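Local coordinates for cerato-platanin-like protein (Moniliophthora perniciosa, PDB 3SUM) that is of uncertain function but belongs to the cerato-platanins, small secreted fungal proteins with a double-psi beta-barrel fold, at residues W64-T76 against L93-E105. Numbering follows the deposited sequence.
Sequences WKLRYKGNHAFVT and LVKNLTTFNGAPE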
loop_
_atom_site.group_PDB
_atom_site.type_symbol
_atom_site.label_atom_id
_atom_site.label_comp_id
_atom_site.label_asym_id
_atom_site.label_seq_id
_atom_site.Cartn_x
_atom_site.Cartn_y
_atom_site.Cartn_z
ATOM N N TRP A 64 1.465 6.401 0.592
ATOM C CA TRP A 64 2.501 6.524 1.616
ATOM C C TRP A 64 3.827 6.066 1.061
ATOM O O TRP A 64 3.890 5.100 0.346
ATOM C CB TRP A 64 2.185 5.655 2.838
ATOM C CG TRP A 64 1.125 6.306 3.641
ATOM C CD1 TRP A 64 -0.137 6.473 3.274
ATOM C CD2 TRP A 64 1.272 6.890 4.936
ATOM N NE1 TRP A 64 -0.813 7.150 4.240
ATOM C CE2 TRP A 64 0.040 7.440 5.270
ATOM C CE3 TRP A 64 2.344 6.979 5.852
ATOM C CZ2 TRP A 64 -0.213 8.093 6.507
ATOM C CZ3 TRP A 64 2.107 7.658 7.106
ATOM C CH2 TRP A 64 0.827 8.184 7.416
ATOM N N LYS A 65 4.864 6.819 1.362
ATOM C CA LYS A 65 6.173 6.374 0.977
ATOM C C LYS A 65 6.780 5.615 2.141
ATOM O O LYS A 65 6.869 6.138 3.263
ATOM C CB LYS A 65 7.051 7.601 0.689
ATOM C CG LYS A 65 8.383 7.053 0.119
ATOM C CD LYS A 65 9.309 8.197 -0.280
ATOM C CE LYS A 65 10.341 8.484 0.780
ATOM N NZ LYS A 65 11.439 9.349 0.184
ATOM N N LEU A 66 7.249 4.390 1.908
ATOM C CA LEU A 66 7.793 3.589 2.988
ATOM C C LEU A 66 9.288 3.437 2.692
ATOM O O LEU A 66 9.672 3.315 1.508
ATOM C CB LEU A 66 7.191 2.172 2.982
ATOM C CG LEU A 66 5.668 2.024 2.943
ATOM C CD1 LEU A 66 5.217 0.578 3.066
ATOM C CD2 LEU A 66 5.079 2.955 4.086
ATOM N N ARG A 67 10.116 3.457 3.730
ATOM C CA ARG A 67 11.554 3.154 3.515
ATOM C C ARG A 67 11.973 2.000 4.406
ATOM O O ARG A 67 11.574 1.914 5.587
ATOM C CB ARG A 67 12.460 4.353 3.886
ATOM C CG ARG A 67 12.352 5.588 2.978
ATOM C CD ARG A 67 13.427 6.653 3.460
ATOM N NE ARG A 67 13.680 7.744 2.503
ATOM C CZ ARG A 67 14.479 7.668 1.425
ATOM N NH1 ARG A 67 15.093 6.534 1.101
ATOM N NH2 ARG A 67 14.681 8.740 0.656
ATOM N N TYR A 68 12.744 1.091 3.832
ATOM C CA TYR A 68 13.451 0.083 4.592
ATOM C C TYR A 68 14.882 0.108 4.096
ATOM O O TYR A 68 15.125 -0.075 2.877
ATOM C CB TYR A 68 12.850 -1.288 4.312
ATOM C CG TYR A 68 13.540 -2.374 5.074
ATOM C CD1 TYR A 68 13.133 -2.682 6.392
ATOM C CD2 TYR A 68 14.520 -3.165 4.447
ATOM C CE1 TYR A 68 13.737 -3.708 7.096
ATOM C CE2 TYR A 68 15.124 -4.206 5.123
ATOM C CZ TYR A 68 14.716 -4.507 6.428
ATOM O OH TYR A 68 15.345 -5.547 7.123
ATOM N N LYS A 69 15.820 0.326 5.026
ATOM C CA LYS A 69 17.221 0.438 4.680
ATOM C C LYS A 69 17.335 1.371 3.470
ATOM O O LYS A 69 16.917 2.544 3.577
ATOM C CB LYS A 69 17.864 -0.935 4.579
ATOM C CG LYS A 69 17.885 -1.645 5.971
ATOM C CD LYS A 69 18.582 -2.970 5.852
ATOM C CE LYS A 69 18.622 -3.652 7.286
ATOM N NZ LYS A 69 19.436 -4.946 7.358
ATOM N N GLY A 70 17.911 0.916 2.370
ATOM C CA GLY A 70 18.089 1.789 1.213
ATOM C C GLY A 70 16.994 1.642 0.151
ATOM O O GLY A 70 17.183 2.079 -0.982
ATOM N N ASN A 71 15.883 0.996 0.496
ATOM C CA ASN A 71 14.755 0.782 -0.422
ATOM C C ASN A 71 13.591 1.684 -0.043
ATOM O O ASN A 71 13.440 2.077 1.117
ATOM C CB ASN A 71 14.267 -0.644 -0.364
ATOM C CG ASN A 71 15.405 -1.662 -0.565
ATOM O OD1 ASN A 71 16.397 -1.384 -1.221
ATOM N ND2 ASN A 71 15.264 -2.811 0.031
ATOM N N HIS A 72 12.744 1.964 -1.002
ATOM C CA HIS A 72 11.509 2.655 -0.685
ATOM C C HIS A 72 10.433 2.197 -1.650
ATOM O O HIS A 72 10.706 1.549 -2.682
ATOM C CB HIS A 72 11.697 4.177 -0.732
ATOM C CG HIS A 72 11.935 4.729 -2.117
ATOM N ND1 HIS A 72 13.197 4.752 -2.696
ATOM C CD2 HIS A 72 11.097 5.314 -3.011
ATOM C CE1 HIS A 72 13.120 5.319 -3.891
ATOM N NE2 HIS A 72 11.855 5.655 -4.113
ATOM N N ALA A 73 9.184 2.450 -1.272
ATOM C CA ALA A 73 8.089 2.138 -2.126
ATOM C C ALA A 73 6.959 3.093 -1.854
ATOM O O ALA A 73 6.852 3.632 -0.742
ATOM C CB ALA A 73 7.603 0.641 -1.884
ATOM N N PHE A 74 6.090 3.241 -2.835
ATOM C CA PHE A 74 4.912 4.021 -2.648
ATOM C C PHE A 74 3.701 3.116 -2.619
ATOM O O PHE A 74 3.480 2.295 -3.507
ATOM C CB PHE A 74 4.758 5.068 -3.785
ATOM C CG PHE A 74 5.836 6.086 -3.778
ATOM C CD1 PHE A 74 5.789 7.206 -2.914
ATOM C CD2 PHE A 74 6.907 5.976 -4.707
ATOM C CE1 PHE A 74 6.754 8.177 -2.959
ATOM C CE2 PHE A 74 7.896 6.976 -4.734
ATOM C CZ PHE A 74 7.811 8.058 -3.836
ATOM N N VAL A 75 2.917 3.236 -1.545
ATOM C CA VAL A 75 1.857 2.280 -1.343
ATOM C C VAL A 75 0.510 2.971 -1.147
ATOM O O VAL A 75 0.479 4.047 -0.640
ATOM C CB VAL A 75 2.161 1.348 -0.138
ATOM C CG1 VAL A 75 3.534 0.647 -0.305
ATOM C CG2 VAL A 75 2.221 2.103 1.205
ATOM N N THR A 76 -0.602 2.304 -1.580
ATOM C CA THR A 76 -1.886 2.853 -1.395
ATOM C C THR A 76 -2.499 2.141 -0.224
ATOM O O THR A 76 -2.468 0.915 -0.144
ATOM C CB THR A 76 -2.707 2.610 -2.653
ATOM O OG1 THR A 76 -1.986 3.203 -3.734
ATOM C CG2 THR A 76 -4.089 3.344 -2.575
ATOM N N LEU A 93 5.326 -6.613 -2.853
ATOM C CA LEU A 93 5.693 -5.279 -2.346
ATOM C C LEU A 93 6.664 -5.399 -1.175
ATOM O O LEU A 93 7.723 -4.761 -1.122
ATOM C CB LEU A 93 4.404 -4.536 -1.939
ATOM C CG LEU A 93 4.539 -3.418 -0.916
ATOM C CD1 LEU A 93 5.248 -2.228 -1.633
ATOM C CD2 LEU A 93 3.195 -2.996 -0.351
ATOM N N VAL A 94 6.303 -6.209 -0.176
ATOM C CA VAL A 94 7.072 -6.306 1.005
ATOM C C VAL A 94 8.393 -6.964 0.787
ATOM O O VAL A 94 9.446 -6.467 1.234
ATOM C CB VAL A 94 6.238 -7.008 2.174
ATOM C CG1 VAL A 94 7.114 -7.188 3.389
ATOM C CG2 VAL A 94 4.991 -6.126 2.477
ATOM N N LYS A 95 8.364 -7.993 -0.052
ATOM C CA LYS A 95 9.526 -8.727 -0.365
ATOM C C LYS A 95 10.524 -7.818 -1.026
ATOM O O LYS A 95 11.731 -7.846 -0.670
ATOM C CB LYS A 95 9.160 -9.887 -1.313
ATOM C CG LYS A 95 10.157 -10.936 -1.478
ATOM C CD LYS A 95 9.674 -11.920 -2.653
ATOM C CE LYS A 95 8.619 -12.872 -2.158
ATOM N NZ LYS A 95 8.499 -14.105 -3.107
ATOM N N ASN A 96 10.058 -7.000 -1.951
ATOM C CA ASN A 96 10.972 -6.100 -2.598
ATOM C C ASN A 96 11.395 -4.954 -1.698
ATOM O O ASN A 96 12.564 -4.580 -1.712
ATOM C CB ASN A 96 10.433 -5.657 -3.931
ATOM C CG ASN A 96 10.186 -6.873 -4.860
ATOM O OD1 ASN A 96 10.945 -7.858 -4.806
ATOM N ND2 ASN A 96 9.119 -6.844 -5.633
ATOM N N LEU A 97 10.489 -4.435 -0.867
ATOM C CA LEU A 97 10.892 -3.268 -0.065
ATOM C C LEU A 97 11.945 -3.681 0.968
ATOM O O LEU A 97 12.791 -2.859 1.359
ATOM C CB LEU A 97 9.679 -2.770 0.720
ATOM C CG LEU A 97 9.831 -1.663 1.746
ATOM C CD1 LEU A 97 10.461 -0.321 1.176
ATOM C CD2 LEU A 97 8.385 -1.424 2.359
ATOM N N THR A 98 11.876 -4.929 1.448
ATOM C CA THR A 98 12.567 -5.314 2.684
ATOM C C THR A 98 13.620 -6.334 2.389
ATOM O O THR A 98 14.082 -7.044 3.266
ATOM C CB THR A 98 11.639 -5.844 3.775
ATOM O OG1 THR A 98 11.030 -7.071 3.313
ATOM C CG2 THR A 98 10.574 -4.829 4.113
ATOM N N THR A 99 14.051 -6.354 1.133
ATOM C CA THR A 99 15.236 -7.112 0.739
ATOM C C THR A 99 16.438 -6.155 0.758
ATOM O O THR A 99 16.356 -5.027 0.261
ATOM C CB THR A 99 15.047 -7.617 -0.701
ATOM O OG1 THR A 99 14.012 -8.611 -0.692
ATOM C CG2 THR A 99 16.353 -8.267 -1.184
ATOM N N PHE A 100 17.535 -6.595 1.343
ATOM C CA PHE A 100 18.728 -5.793 1.462
ATOM C C PHE A 100 19.901 -6.607 0.871
ATOM O O PHE A 100 20.264 -7.653 1.386
ATOM C CB PHE A 100 19.014 -5.449 2.917
ATOM C CG PHE A 100 20.290 -4.616 3.078
ATOM C CD1 PHE A 100 20.346 -3.305 2.564
ATOM C CD2 PHE A 100 21.426 -5.177 3.651
ATOM C CE1 PHE A 100 21.500 -2.549 2.674
ATOM C CE2 PHE A 100 22.589 -4.406 3.797
ATOM C CZ PHE A 100 22.624 -3.102 3.328
ATOM N N ASN A 101 20.410 -6.114 -0.250
ATOM C CA ASN A 101 21.553 -6.706 -0.939
ATOM C C ASN A 101 21.292 -8.184 -1.111
ATOM O O ASN A 101 22.088 -8.984 -0.722
ATOM C CB ASN A 101 22.844 -6.424 -0.143
ATOM C CG ASN A 101 23.224 -4.971 -0.160
ATOM O OD1 ASN A 101 22.703 -4.196 -0.949
ATOM N ND2 ASN A 101 24.181 -4.589 0.675
ATOM N N GLY A 102 20.103 -8.542 -1.637
ATOM C CA GLY A 102 19.793 -9.924 -1.939
ATOM C C GLY A 102 19.156 -10.708 -0.797
ATOM O O GLY A 102 18.615 -11.803 -1.010
ATOM N N ALA A 103 19.202 -10.201 0.430
ATOM C CA ALA A 103 18.607 -10.967 1.518
ATOM C C ALA A 103 17.164 -10.483 1.770
ATOM O O ALA A 103 16.956 -9.322 2.041
ATOM C CB ALA A 103 19.462 -10.854 2.797
ATOM N N PRO A 104 16.177 -11.371 1.639
ATOM C CA PRO A 104 14.797 -10.947 1.820
ATOM C C PRO A 104 14.489 -10.893 3.278
ATOM O O PRO A 104 13.696 -11.675 3.763
ATOM C CB PRO A 104 13.975 -12.080 1.111
ATOM C CG PRO A 104 15.034 -12.809 0.167
ATOM C CD PRO A 104 16.278 -12.739 1.062
ATOM N N GLU A 105 15.112 -9.969 3.989
ATOM C CA GLU A 105 14.958 -9.914 5.444
ATOM C C GLU A 105 13.534 -9.889 5.940
ATOM O O GLU A 105 13.152 -10.658 6.836
ATOM C CB GLU A 105 15.712 -8.677 5.944
ATOM C CG GLU A 105 17.222 -8.732 5.539
ATOM C CD GLU A 105 17.979 -7.506 5.950
ATOM O OE1 GLU A 105 17.343 -6.448 6.183
ATOM O OE2 GLU A 105 19.191 -7.603 6.060
#
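A beta hairpin packs through one face against the C-terminal end of helix 91-97 and the loop after it, with Leu97, Tyr68 and Asn71 at the centre, on one flank of the double-psi beta barrel. Strand 71-76 and helix segment 93-97 run roughly antiparallel, their axes 8.5 Å apart. The apolar half lies deeper: Leu93 CD1 sits 3.6 Å from Val75 CG1 and also meets Ala73 CB, while Leu97 puts CD2 against Leu66 and CD1 beside the His72 backbone. Val51 of strand 50-52 touches both Val75 and Leu93. Near the type II' turn the contact becomes polar. Asn71 ND2 gives one hydrogen to Leu97 O at 2.8 Å, approaching from above the carbonyl plane, and the other to Thr99 O in a very short bond of 2.5 Å. Replacing Asn71 by a leucine would probably leave both carbonyls without this donor and let the chain leaving the helix shift. With CG anti to the backbone N (chi1 -180°), the Tyr68 ring reaches across Thr98, whose CB lies over the ring centre, 4.0 Å from the centroid; Lys69 CG covers the opposite face near the rim. The phenol OH donates to Glu105 OE1, which lies in the ring plane, in a very short 2.4 Å bond; carboxylate and ring are nearly perpendicular. Lys69, extended beyond CG, lays CD over the Phe100 ring and brings NZ to the syn side of the same OE1, 2.8 Å away, completing a salt bridge. Sharing OE1 between a phenol and an ammonium group probably stabilises the carboxylate's negative charge and ties the hairpin turn to the start of helix 105-109.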